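Local structure of P35 antigen (Borrelia burgdorferi, 4ALY) at residues R132-T137 with I177-E182; Y136-F141 with E218-D223; Q77-R82 with T205-F210; P70-L75 with L198-L203. The protein is an outer surface lipoprotein of the Lyme disease spirochaete, critical to ensuring infection after a tick bite. One frame throughout, in Å; residues are numbered along the deposited sequence.

Helix 70-95 starts the model, and its first turns already pair with the start of helix 200-233: contact 4 joins 70-75 to 198-203, and contact 3, two turns further on, joins 77-82 to 205-210. Both close loops of some 120 residues, and these loops cross because the two helices advance in step. Within both lies contact 1, where the short helix 129-137 meets helix 163-189. Contact 2 leaves from the end of that same short helix, sharing Tyr136 and Thr137 with contact 1, and reaches 218-223, so its loop crosses those of contacts 3 and 4. Contacts 3 and 4 tie helix 70-95 to helix 200-233, and contacts 1 and 2 tie helix 129-137 to helices 163-189 and 200-233.

Contact 1: residues R132-T137 with I177-E182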
# COMPACT_ATOMS: atom_id res chain seq x y z
N ARG A 132 -4.58 8.14 -4.39
CA ARG A 132 -3.26 8.59 -4.64
C ARG A 132 -2.42 8.79 -3.31
O ARG A 132 -1.30 8.27 -3.19
CB ARG A 132 -3.34 9.84 -5.43
CG ARG A 132 -3.03 9.69 -6.87
CD ARG A 132 -2.84 11.10 -7.44
NE ARG A 132 -4.11 11.20 -8.06
CZ ARG A 132 -5.00 12.17 -7.98
NH1 ARG A 132 -4.75 13.33 -7.36
NH2 ARG A 132 -6.10 11.95 -8.67
N ARG A 133 -2.97 9.52 -2.35
CA ARG A 133 -2.37 9.77 -1.03
C ARG A 133 -1.96 8.44 -0.33
O ARG A 133 -0.77 8.27 0.14
CB ARG A 133 -3.32 10.63 -0.14
CG ARG A 133 -2.61 11.32 1.07
CD ARG A 133 -2.35 10.32 2.22
NE ARG A 133 -3.57 9.62 2.58
CZ ARG A 133 -3.56 8.46 3.22
NH1 ARG A 133 -2.40 7.92 3.50
NH2 ARG A 133 -4.68 7.84 3.56
N MET A 134 -2.87 7.46 -0.33
CA MET A 134 -2.60 6.13 0.29
C MET A 134 -1.44 5.49 -0.46
O MET A 134 -0.55 4.93 0.12
CB MET A 134 -3.84 5.24 0.24
CG MET A 134 -4.56 5.06 1.57
SD MET A 134 -6.29 4.68 1.29
CE MET A 134 -7.07 5.13 2.85
N LEU A 135 -1.40 5.64 -1.77
CA LEU A 135 -0.27 5.10 -2.47
C LEU A 135 1.07 5.78 -1.98
O LEU A 135 2.09 5.09 -1.83
CB LEU A 135 -0.46 5.34 -3.95
CG LEU A 135 0.69 4.92 -4.85
CD1 LEU A 135 0.99 3.40 -4.72
CD2 LEU A 135 0.28 5.33 -6.29
N TYR A 136 1.05 7.10 -1.76
CA TYR A 136 2.28 7.82 -1.40
C TYR A 136 2.71 7.41 0.02
O TYR A 136 3.89 7.17 0.28
CB TYR A 136 2.07 9.35 -1.45
CG TYR A 136 1.60 9.95 -2.76
CD1 TYR A 136 2.00 9.42 -4.00
CD2 TYR A 136 0.76 11.06 -2.77
CE1 TYR A 136 1.61 10.00 -5.20
CE2 TYR A 136 0.31 11.61 -3.96
CZ TYR A 136 0.77 11.09 -5.18
OH TYR A 136 0.36 11.66 -6.39
N THR A 137 1.74 7.32 0.92
CA THR A 137 1.94 6.82 2.25
C THR A 137 2.52 5.39 2.23
O THR A 137 3.32 5.06 3.13
CB THR A 137 0.61 6.86 3.01
OG1 THR A 137 0.17 8.22 3.04
CG2 THR A 137 0.74 6.40 4.42
N ILE A 177 -2.06 -2.62 0.30
CA ILE A 177 -1.45 -2.91 1.61
C ILE A 177 -1.66 -1.74 2.60
O ILE A 177 -2.01 -1.94 3.79
CB ILE A 177 0.06 -3.09 1.45
CG1 ILE A 177 0.37 -4.31 0.54
CG2 ILE A 177 0.71 -3.17 2.83
CD1 ILE A 177 1.84 -4.39 0.16
N GLN A 178 -1.41 -0.51 2.10
CA GLN A 178 -1.65 0.70 2.84
C GLN A 178 -3.14 0.87 3.20
O GLN A 178 -3.46 1.00 4.38
CB GLN A 178 -1.10 1.92 2.08
CG GLN A 178 -1.08 3.16 2.91
CD GLN A 178 -0.19 3.00 4.15
OE1 GLN A 178 0.91 2.42 4.10
NE2 GLN A 178 -0.69 3.52 5.29
N LEU A 179 -4.05 0.79 2.21
CA LEU A 179 -5.50 0.75 2.48
C LEU A 179 -5.85 -0.27 3.57
O LEU A 179 -6.61 0.03 4.51
CB LEU A 179 -6.29 0.41 1.21
CG LEU A 179 -7.79 0.11 1.42
CD1 LEU A 179 -8.57 1.32 1.97
CD2 LEU A 179 -8.45 -0.35 0.12
N ALA A 180 -5.29 -1.49 3.45
CA ALA A 180 -5.59 -2.51 4.47
C ALA A 180 -5.17 -1.99 5.86
O ALA A 180 -5.95 -2.13 6.81
CB ALA A 180 -4.91 -3.83 4.17
N MET A 181 -3.97 -1.41 5.99
CA MET A 181 -3.55 -0.93 7.31
C MET A 181 -4.51 0.10 7.92
O MET A 181 -4.70 0.15 9.15
CB MET A 181 -2.13 -0.36 7.28
CG MET A 181 -1.05 -1.37 6.90
SD MET A 181 0.50 -0.57 6.43
CE MET A 181 1.21 -0.25 8.03
N GLU A 182 -5.13 0.91 7.06
CA GLU A 182 -5.92 2.02 7.55
C GLU A 182 -7.38 1.63 7.79
O GLU A 182 -8.05 2.22 8.63
CB GLU A 182 -5.81 3.25 6.62
CG GLU A 182 -4.36 3.62 6.39
CD GLU A 182 -4.14 4.93 5.66
OE1 GLU A 182 -5.11 5.48 5.09
OE2 GLU A 182 -2.96 5.37 5.65
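Arg133 and Glu182 meet tip to tip in a salt bridge between helices 129-137 and 163-189. NH2 of Arg133 donates to the syn lone pair of Glu182 OE1 at 2.8 Å, nearly in the guanidinium plane, while the Arg133 NH1 to Glu182 OE2 bond is weak at 3.4 Å. With guanidinium and carboxylate planes only 12° apart, the two groups lie almost flat with one another. Further polar bonds hold each partner from its own side: Arg133 NH1 also donates to Thr137 OG1 at 2.6 Å, and Gln178 NE2 reaches Glu182 OE2 at 3.0 Å from above the carboxylate plane. The other end of that amide, Gln178 OE1, accepts from Lys217 NZ, so both polar atoms of the amide are bonded.

Van der Waals contacts lie beside the charges. Met134 slides past Glu182 in the opposite direction, its CG 3.6 Å from Glu182 OE1, and forms an apolar pair with Leu179, SD to CD1 at 4.1 Å. Thr137 CG2, anti to its backbone N, sets its methyl 3.3 Å from Gln178 NE2, the two side chains crossing at about a right angle.

The axes of the two segments pass 8.9 Å apart at 97°, so helix 129-137 lies across helix 163-189 in the all-helical core. Helix 70-95 borders the salt bridge through Ser90 and through Asp93, which hydrogen-bonds Thr137 OG1, and helix 200-233 packs on Ile177 and Met181.

Contact 2: residues Y136-F141 with E218-D223. With SO4 (sulfate ion), chain D.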
# COMPACT_ATOMS: atom_id res chain seq x y z
N TYR A 136 1.05 7.10 -1.76
CA TYR A 136 2.28 7.82 -1.40
C TYR A 136 2.71 7.41 0.02
O TYR A 136 3.89 7.17 0.28
CB TYR A 136 2.07 9.35 -1.45
CG TYR A 136 1.60 9.95 -2.76
CD1 TYR A 136 2.00 9.42 -4.00
CD2 TYR A 136 0.76 11.06 -2.77
CE1 TYR A 136 1.61 10.00 -5.20
CE2 TYR A 136 0.31 11.61 -3.96
CZ TYR A 136 0.77 11.09 -5.18
OH TYR A 136 0.36 11.66 -6.39
N THR A 137 1.74 7.32 0.92
CA THR A 137 1.94 6.82 2.25
C THR A 137 2.52 5.39 2.23
O THR A 137 3.32 5.06 3.13
CB THR A 137 0.61 6.86 3.01
OG1 THR A 137 0.17 8.22 3.04
CG2 THR A 137 0.74 6.40 4.42
N SER A 138 2.21 4.60 1.19
CA SER A 138 2.63 3.20 1.17
C SER A 138 4.11 3.14 0.96
O SER A 138 4.76 2.10 1.14
CB SER A 138 1.86 2.39 0.11
OG SER A 138 2.41 2.52 -1.19
N LEU A 139 4.65 4.26 0.52
CA LEU A 139 6.09 4.37 0.30
C LEU A 139 6.60 5.37 1.39
O LEU A 139 7.55 6.15 1.15
CB LEU A 139 6.36 4.88 -1.16
CG LEU A 139 6.17 3.88 -2.31
CD1 LEU A 139 5.91 4.43 -3.76
CD2 LEU A 139 7.34 2.91 -2.27
N ASN A 140 5.89 5.41 2.53
CA ASN A 140 6.29 6.30 3.65
C ASN A 140 6.35 7.80 3.33
O ASN A 140 7.01 8.56 3.99
CB ASN A 140 7.65 5.84 4.25
CG ASN A 140 7.54 4.50 4.99
OD1 ASN A 140 6.46 4.04 5.34
ND2 ASN A 140 8.64 3.87 5.21
N PHE A 141 5.69 8.20 2.26
CA PHE A 141 5.64 9.61 1.82
C PHE A 141 7.05 10.16 1.65
O PHE A 141 7.36 11.31 1.91
CB PHE A 141 4.75 10.53 2.70
CG PHE A 141 3.87 11.43 1.88
CD1 PHE A 141 4.39 12.57 1.30
CD2 PHE A 141 2.51 11.08 1.60
CE1 PHE A 141 3.59 13.37 0.50
CE2 PHE A 141 1.73 11.87 0.79
CZ PHE A 141 2.26 13.03 0.26
N GLU A 218 6.90 -3.67 4.19
CA GLU A 218 8.37 -3.62 4.22
C GLU A 218 8.97 -4.25 2.98
O GLU A 218 9.98 -3.82 2.50
CB GLU A 218 8.90 -4.34 5.46
CG GLU A 218 10.31 -3.96 5.79
CD GLU A 218 10.40 -2.50 6.14
OE1 GLU A 218 9.48 -2.04 6.90
OE2 GLU A 218 11.35 -1.83 5.64
N LYS A 219 8.32 -5.27 2.45
CA LYS A 219 8.87 -5.93 1.30
C LYS A 219 8.55 -5.10 0.04
O LYS A 219 9.32 -5.09 -0.90
CB LYS A 219 8.32 -7.36 1.21
CG LYS A 219 9.12 -8.19 0.25
CD LYS A 219 8.30 -9.35 -0.26
CE LYS A 219 9.13 -10.16 -1.26
NZ LYS A 219 8.22 -11.20 -1.83
N TRP A 220 7.42 -4.40 0.06
CA TRP A 220 7.07 -3.40 -0.98
C TRP A 220 8.07 -2.27 -0.95
O TRP A 220 8.51 -1.80 -1.99
CB TRP A 220 5.65 -2.90 -0.75
CG TRP A 220 5.21 -1.66 -1.48
CD1 TRP A 220 4.85 -0.45 -0.92
CD2 TRP A 220 5.01 -1.47 -2.93
NE1 TRP A 220 4.45 0.44 -1.89
CE2 TRP A 220 4.56 -0.10 -3.11
CE3 TRP A 220 5.17 -2.29 -4.07
CZ2 TRP A 220 4.26 0.42 -4.38
CZ3 TRP A 220 4.87 -1.75 -5.35
CH2 TRP A 220 4.44 -0.43 -5.50
N LEU A 221 8.48 -1.87 0.24
CA LEU A 221 9.48 -0.79 0.35
C LEU A 221 10.80 -1.29 -0.15
O LEU A 221 11.51 -0.56 -0.86
CB LEU A 221 9.61 -0.26 1.79
CG LEU A 221 8.42 0.54 2.41
CD1 LEU A 221 8.49 0.61 3.94
CD2 LEU A 221 8.41 1.94 1.80
N LYS A 222 11.15 -2.52 0.23
CA LYS A 222 12.40 -3.14 -0.25
C LYS A 222 12.46 -3.41 -1.79
O LYS A 222 13.50 -3.16 -2.47
CB LYS A 222 12.68 -4.41 0.59
CG LYS A 222 13.96 -5.15 0.20
CD LYS A 222 13.69 -6.40 -0.64
CE LYS A 222 14.32 -7.65 0.00
NZ LYS A 222 15.76 -7.86 -0.35
N ASP A 223 11.38 -3.93 -2.35
CA ASP A 223 11.44 -4.20 -3.81
C ASP A 223 11.53 -2.90 -4.60
O ASP A 223 12.09 -2.88 -5.68
CB ASP A 223 10.26 -5.07 -4.33
CG ASP A 223 10.28 -6.51 -3.79
OD1 ASP A 223 11.36 -7.02 -3.45
OD2 ASP A 223 9.20 -7.14 -3.71
S SO4 D . 11.73 6.38 4.93
O1 SO4 D . 11.29 7.74 4.53
O2 SO4 D . 11.80 5.47 3.75
O3 SO4 D . 10.78 5.86 5.94
O4 SO4 D . 13.05 6.50 5.58
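Trp220 points its indole N-H at Ser138, just where helix 129-137 is terminated by a Schellman motif. The bond from Trp220 NE1 to Ser138 OG is 3.0 Å long and moderately bent, 144° at the hydrogen, with the oxygen tilted 27° from the ring plane. Leu139 comes in beside it: its CD2 approaches the indole obliquely, 4.2 Å from Trp220 CE2, and also touches the end of Leu221. That leucine lies against the turn itself, its CD2 being 3.7 Å from Leu139 CA. Its other methyl, CD1, meets Asn140 ND2 at 3.5 Å, the two side chains crossing at about a right angle.

One shell out, further partners set these groups. Ser138 OG, placed between its own backbone N and carbonyl carbon (chi1 83°), also donates to Leu135 O, so the hydroxyl gives one bond and takes another. Thr169 and Arg173 of helix 163-189 lie against the indole, and Ile146 and Leu149 of helix 143-157 pack on Leu139. On the exposed side Asn140 ND2 makes a weak bond to a sulfate oxygen, an ion probably left from crystallisation.

The turn fixes the side of the contact formed by 136-141. Asn140, with positive phi, is the C-prime residue of the Schellman motif, and Asn140 N bonds to Thr137 O at 2.7 Å. Tyr136 O accepts twice: Phe141 N and Leu139 N reach it from opposite faces of its carbonyl plane.

Contact 3: residues Q77-R82 with T205-F210; sequences QKILDR and TLYNDF
Ile79 O is held by the hydroxyl of Ser83 in the next turn of its helix, with Phe210 CE2 4.1 Å from it across the contact, an oblique approach. Phe210 carries one part of this partly buried contact of helix 70-95 with helix 200-233. Arg82 CB lies over one face of its ring, offset toward the rim, and the arginine chain then runs past Phe210 in the opposite direction, bringing NE to 3.5 Å from Phe210 CB. The guanidinium and phenyl planes are 30° apart, so the two groups are inclined to each other rather than stacked.

Tyr207 lies beside it between the helices. Its CG is anti to the backbone N (chi1 174°), which sends CG across the front of helix 70-95 rather than straight at it. Ile79 CG1 sits at the edge of the ring, 3.6 Å from Tyr207 CB. On CE1 the aliphatic parts of two side chains converge, Lys78 through CD at 4.1 Å and Arg82 through CD at 4.2 Å, the latter crossing the tyrosine at about a right angle. Ile79 also packs on Leu206, but the modelled separation of their methyls is too short to be trusted.

The local axes are 10.0 Å apart and inclined by 39°. Ile184 and Ile188 of helix 163-189 also pack on Phe210, and helix 254-275 covers Thr205 and Asp209 elsewhere on helix 200-233.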
# COMPACT_ATOMS: atom_id res chain seq x y z
N GLN A 77 -2.92 -1.64 24.79
CA GLN A 77 -2.04 -0.49 24.61
C GLN A 77 -1.21 -0.54 23.32
O GLN A 77 -1.22 0.42 22.61
CB GLN A 77 -1.12 -0.31 25.84
CG GLN A 77 -1.58 0.74 26.83
CD GLN A 77 -1.34 2.17 26.36
OE1 GLN A 77 -2.28 2.94 26.21
NE2 GLN A 77 -0.07 2.52 26.10
N LYS A 78 -0.51 -1.64 23.04
CA LYS A 78 0.35 -1.74 21.85
C LYS A 78 -0.46 -1.74 20.57
O LYS A 78 -0.08 -1.09 19.61
CB LYS A 78 1.18 -3.00 21.86
CG LYS A 78 2.56 -2.90 22.45
CD LYS A 78 3.11 -4.32 22.51
CE LYS A 78 4.38 -4.42 23.35
NZ LYS A 78 5.50 -3.73 22.65
N ILE A 79 -1.56 -2.47 20.55
CA ILE A 79 -2.54 -2.41 19.47
C ILE A 79 -3.15 -1.02 19.24
O ILE A 79 -3.33 -0.58 18.08
CB ILE A 79 -3.66 -3.41 19.75
CG1 ILE A 79 -3.15 -4.84 19.53
CG2 ILE A 79 -4.93 -3.08 18.93
CD1 ILE A 79 -3.99 -5.86 20.28
N LEU A 80 -3.49 -0.33 20.33
CA LEU A 80 -4.05 1.02 20.23
C LEU A 80 -3.01 2.04 19.79
O LEU A 80 -3.39 2.97 19.08
CB LEU A 80 -4.68 1.48 21.55
CG LEU A 80 -6.04 0.87 21.91
CD1 LEU A 80 -6.65 1.63 23.08
CD2 LEU A 80 -6.95 0.82 20.69
N ASP A 81 -1.75 1.87 20.21
CA ASP A 81 -0.69 2.72 19.71
C ASP A 81 -0.49 2.49 18.18
O ASP A 81 -0.59 3.45 17.42
CB ASP A 81 0.64 2.53 20.48
CG ASP A 81 0.53 2.89 21.97
OD1 ASP A 81 -0.50 3.49 22.41
OD2 ASP A 81 1.48 2.51 22.70
N ARG A 82 -0.22 1.24 17.75
CA ARG A 82 -0.14 0.87 16.35
C ARG A 82 -1.31 1.41 15.48
O ARG A 82 -1.05 2.05 14.46
CB ARG A 82 0.12 -0.64 16.17
CG ARG A 82 1.61 -1.00 16.29
CD ARG A 82 1.93 -2.51 16.28
NE ARG A 82 2.39 -2.98 14.96
CZ ARG A 82 3.58 -3.53 14.70
NH1 ARG A 82 4.44 -3.71 15.69
NH2 ARG A 82 3.90 -3.91 13.46
N THR A 205 -4.09 -12.15 17.70
CA THR A 205 -4.19 -12.27 16.28
C THR A 205 -4.23 -10.86 15.69
O THR A 205 -3.46 -10.52 14.75
CB THR A 205 -5.42 -13.09 15.88
OG1 THR A 205 -5.12 -14.47 16.08
CG2 THR A 205 -5.77 -12.89 14.37
N LEU A 206 -5.05 -10.01 16.27
CA LEU A 206 -5.15 -8.68 15.70
C LEU A 206 -3.83 -7.93 15.84
O LEU A 206 -3.35 -7.26 14.92
CB LEU A 206 -6.47 -7.96 16.10
CG LEU A 206 -6.68 -6.92 17.17
CD1 LEU A 206 -7.99 -7.13 17.92
CD2 LEU A 206 -5.50 -6.96 18.10
N TYR A 207 -3.14 -8.22 16.93
CA TYR A 207 -1.79 -7.71 17.09
C TYR A 207 -0.79 -8.37 16.12
O TYR A 207 0.08 -7.68 15.54
CB TYR A 207 -1.34 -7.83 18.52
CG TYR A 207 0.10 -7.46 18.65
CD1 TYR A 207 0.51 -6.10 18.74
CD2 TYR A 207 1.06 -8.44 18.60
CE1 TYR A 207 1.86 -5.78 18.84
CE2 TYR A 207 2.38 -8.13 18.67
CZ TYR A 207 2.78 -6.82 18.79
OH TYR A 207 4.13 -6.65 18.85
N ASN A 208 -0.90 -9.68 15.93
CA ASN A 208 -0.13 -10.36 14.90
C ASN A 208 -0.52 -9.91 13.48
O ASN A 208 0.33 -9.80 12.61
CB ASN A 208 -0.22 -11.88 15.07
CG ASN A 208 0.57 -12.38 16.29
OD1 ASN A 208 1.68 -11.90 16.57
ND2 ASN A 208 0.01 -13.32 17.03
N ASP A 209 -1.80 -9.64 13.25
CA ASP A 209 -2.22 -9.10 11.97
C ASP A 209 -1.39 -7.84 11.60
O ASP A 209 -0.84 -7.75 10.50
CB ASP A 209 -3.72 -8.87 11.98
CG ASP A 209 -4.51 -10.21 11.84
OD1 ASP A 209 -3.85 -11.28 11.74
OD2 ASP A 209 -5.78 -10.20 11.77
N PHE A 210 -1.21 -6.91 12.54
CA PHE A 210 -0.35 -5.73 12.32
C PHE A 210 1.04 -6.09 11.87
O PHE A 210 1.59 -5.43 11.00
CB PHE A 210 -0.28 -4.78 13.53
CG PHE A 210 -1.44 -3.84 13.58
CD1 PHE A 210 -1.81 -3.13 12.40
CD2 PHE A 210 -2.21 -3.71 14.73
CE1 PHE A 210 -2.92 -2.27 12.39
CE2 PHE A 210 -3.32 -2.87 14.72
CZ PHE A 210 -3.68 -2.15 13.57

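Contact 4: residues P70-L75 with L198-L203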
# COMPACT_ATOMS: atom_id res chain seq x y z
N PRO A 70 -1.96 -8.44 33.11
CA PRO A 70 -1.04 -7.31 32.87
C PRO A 70 -0.42 -7.37 31.47
O PRO A 70 -0.20 -6.32 30.85
CB PRO A 70 0.02 -7.45 33.96
CG PRO A 70 -0.29 -8.73 34.68
CD PRO A 70 -1.73 -9.02 34.44
N GLU A 71 -0.12 -8.59 31.00
CA GLU A 71 0.13 -8.86 29.59
C GLU A 71 -1.07 -8.39 28.69
O GLU A 71 -0.85 -7.69 27.68
CB GLU A 71 0.44 -10.33 29.38
CG GLU A 71 1.64 -10.63 28.51
CD GLU A 71 2.35 -11.93 28.92
OE1 GLU A 71 2.84 -11.98 30.07
OE2 GLU A 71 2.44 -12.89 28.12
N VAL A 72 -2.31 -8.73 29.05
CA VAL A 72 -3.49 -8.23 28.30
C VAL A 72 -3.51 -6.70 28.21
O VAL A 72 -3.76 -6.16 27.12
CB VAL A 72 -4.85 -8.81 28.81
CG1 VAL A 72 -6.07 -8.03 28.30
CG2 VAL A 72 -4.97 -10.26 28.40
N ALA A 73 -3.23 -6.01 29.32
CA ALA A 73 -3.25 -4.53 29.35
C ALA A 73 -2.26 -3.92 28.37
O ALA A 73 -2.57 -2.94 27.70
CB ALA A 73 -3.02 -4.00 30.75
N LYS A 74 -1.07 -4.52 28.30
CA LYS A 74 -0.02 -4.21 27.33
C LYS A 74 -0.46 -4.41 25.87
O LYS A 74 -0.28 -3.48 25.06
CB LYS A 74 1.24 -5.02 27.62
CG LYS A 74 2.28 -4.24 28.39
CD LYS A 74 3.68 -4.61 27.93
CE LYS A 74 4.40 -5.44 29.00
NZ LYS A 74 4.33 -4.81 30.35
N LEU A 75 -1.04 -5.57 25.55
CA LEU A 75 -1.52 -5.87 24.21
C LEU A 75 -2.49 -4.83 23.73
O LEU A 75 -2.37 -4.40 22.60
CB LEU A 75 -2.20 -7.22 24.12
CG LEU A 75 -1.49 -8.46 23.59
CD1 LEU A 75 -2.44 -9.64 23.72
CD2 LEU A 75 -1.07 -8.35 22.15
N LEU A 198 -12.31 -8.56 25.10
CA LEU A 198 -11.89 -9.61 24.19
C LEU A 198 -10.98 -10.65 24.80
O LEU A 198 -10.10 -10.38 25.61
CB LEU A 198 -11.28 -9.04 22.89
CG LEU A 198 -12.15 -8.37 21.84
CD1 LEU A 198 -11.22 -7.79 20.79
CD2 LEU A 198 -13.17 -9.29 21.18
N ASN A 199 -11.28 -11.86 24.41
CA ASN A 199 -10.45 -13.03 24.56
C ASN A 199 -8.97 -12.65 24.27
O ASN A 199 -8.74 -11.80 23.40
CB ASN A 199 -11.07 -13.96 23.50
CG ASN A 199 -10.22 -15.13 23.15
OD1 ASN A 199 -9.97 -15.99 23.97
ND2 ASN A 199 -9.80 -15.19 21.89
N LYS A 200 -7.98 -13.21 24.97
CA LYS A 200 -6.62 -12.90 24.57
C LYS A 200 -6.08 -13.61 23.28
O LYS A 200 -5.20 -13.06 22.62
CB LYS A 200 -5.58 -12.82 25.72
CG LYS A 200 -4.54 -13.94 25.69
CD LYS A 200 -3.12 -13.58 26.04
CE LYS A 200 -2.33 -14.91 26.00
NZ LYS A 200 -0.84 -14.82 25.88
N PRO A 201 -6.58 -14.80 22.92
CA PRO A 201 -6.29 -15.25 21.52
C PRO A 201 -6.62 -14.24 20.34
O PRO A 201 -5.77 -14.03 19.45
CB PRO A 201 -7.11 -16.55 21.41
CG PRO A 201 -7.07 -17.10 22.81
CD PRO A 201 -6.98 -15.94 23.77
N ASN A 202 -7.82 -13.66 20.34
CA ASN A 202 -8.22 -12.54 19.48
C ASN A 202 -7.30 -11.29 19.53
O ASN A 202 -6.78 -10.84 18.49
CB ASN A 202 -9.65 -12.13 19.82
CG ASN A 202 -10.65 -13.24 19.51
OD1 ASN A 202 -10.28 -14.29 19.00
ND2 ASN A 202 -11.94 -12.99 19.78
N LEU A 203 -7.11 -10.73 20.73
CA LEU A 203 -6.08 -9.69 20.95
C LEU A 203 -4.70 -10.03 20.39
O LEU A 203 -4.00 -9.15 19.92
CB LEU A 203 -5.97 -9.28 22.41
CG LEU A 203 -7.23 -8.73 23.08
CD1 LEU A 203 -6.98 -8.47 24.55
CD2 LEU A 203 -7.72 -7.44 22.43
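Val72 CA lies 6.7 Å from Lys200 CA, and three residues later Leu75 CA lies 6.8 Å from Leu203 CA, so the backbones advance together in the same direction. Val72 spreads its two methyls over two partners. CG1, anti to the backbone N (chi1 165°), faces Leu203 CD1 at 3.9 Å, the two side chains crossing at about a right angle. CG2 instead touches Lys200 CB at 3.8 Å, where the valine meets the root of the lysine chain. Leu75 forks against Leu203 in a similar way: its CD1 rests on Leu203 CB at 3.8 Å, while its CD2 lies at the same distance from the carbonyl oxygen, Leu203 O.

This is the first turn of helix 70-95 packed on the first turn of helix 200-233, two long members of the all-helical fold meeting close to the start of the modelled chain. Asn199 occupies the N-cap position of the second helix, and its carbonyl oxygen accepts a weak bond from Leu203 N. Glu204 and Tyr207, further along helix 200-233, extend the surface against which Leu75 packs, while Ile274 of helix 254-275 touches Leu198 and Asn202.

At the exposed margin Glu71 OE2 and Lys200 NZ stand 4.4 Å apart, opposite charges too far for a salt bridge, though the attraction between them may still count. Lys200 NZ has a second acidic neighbour in Glu204 OE2, through a long, weak ion pair.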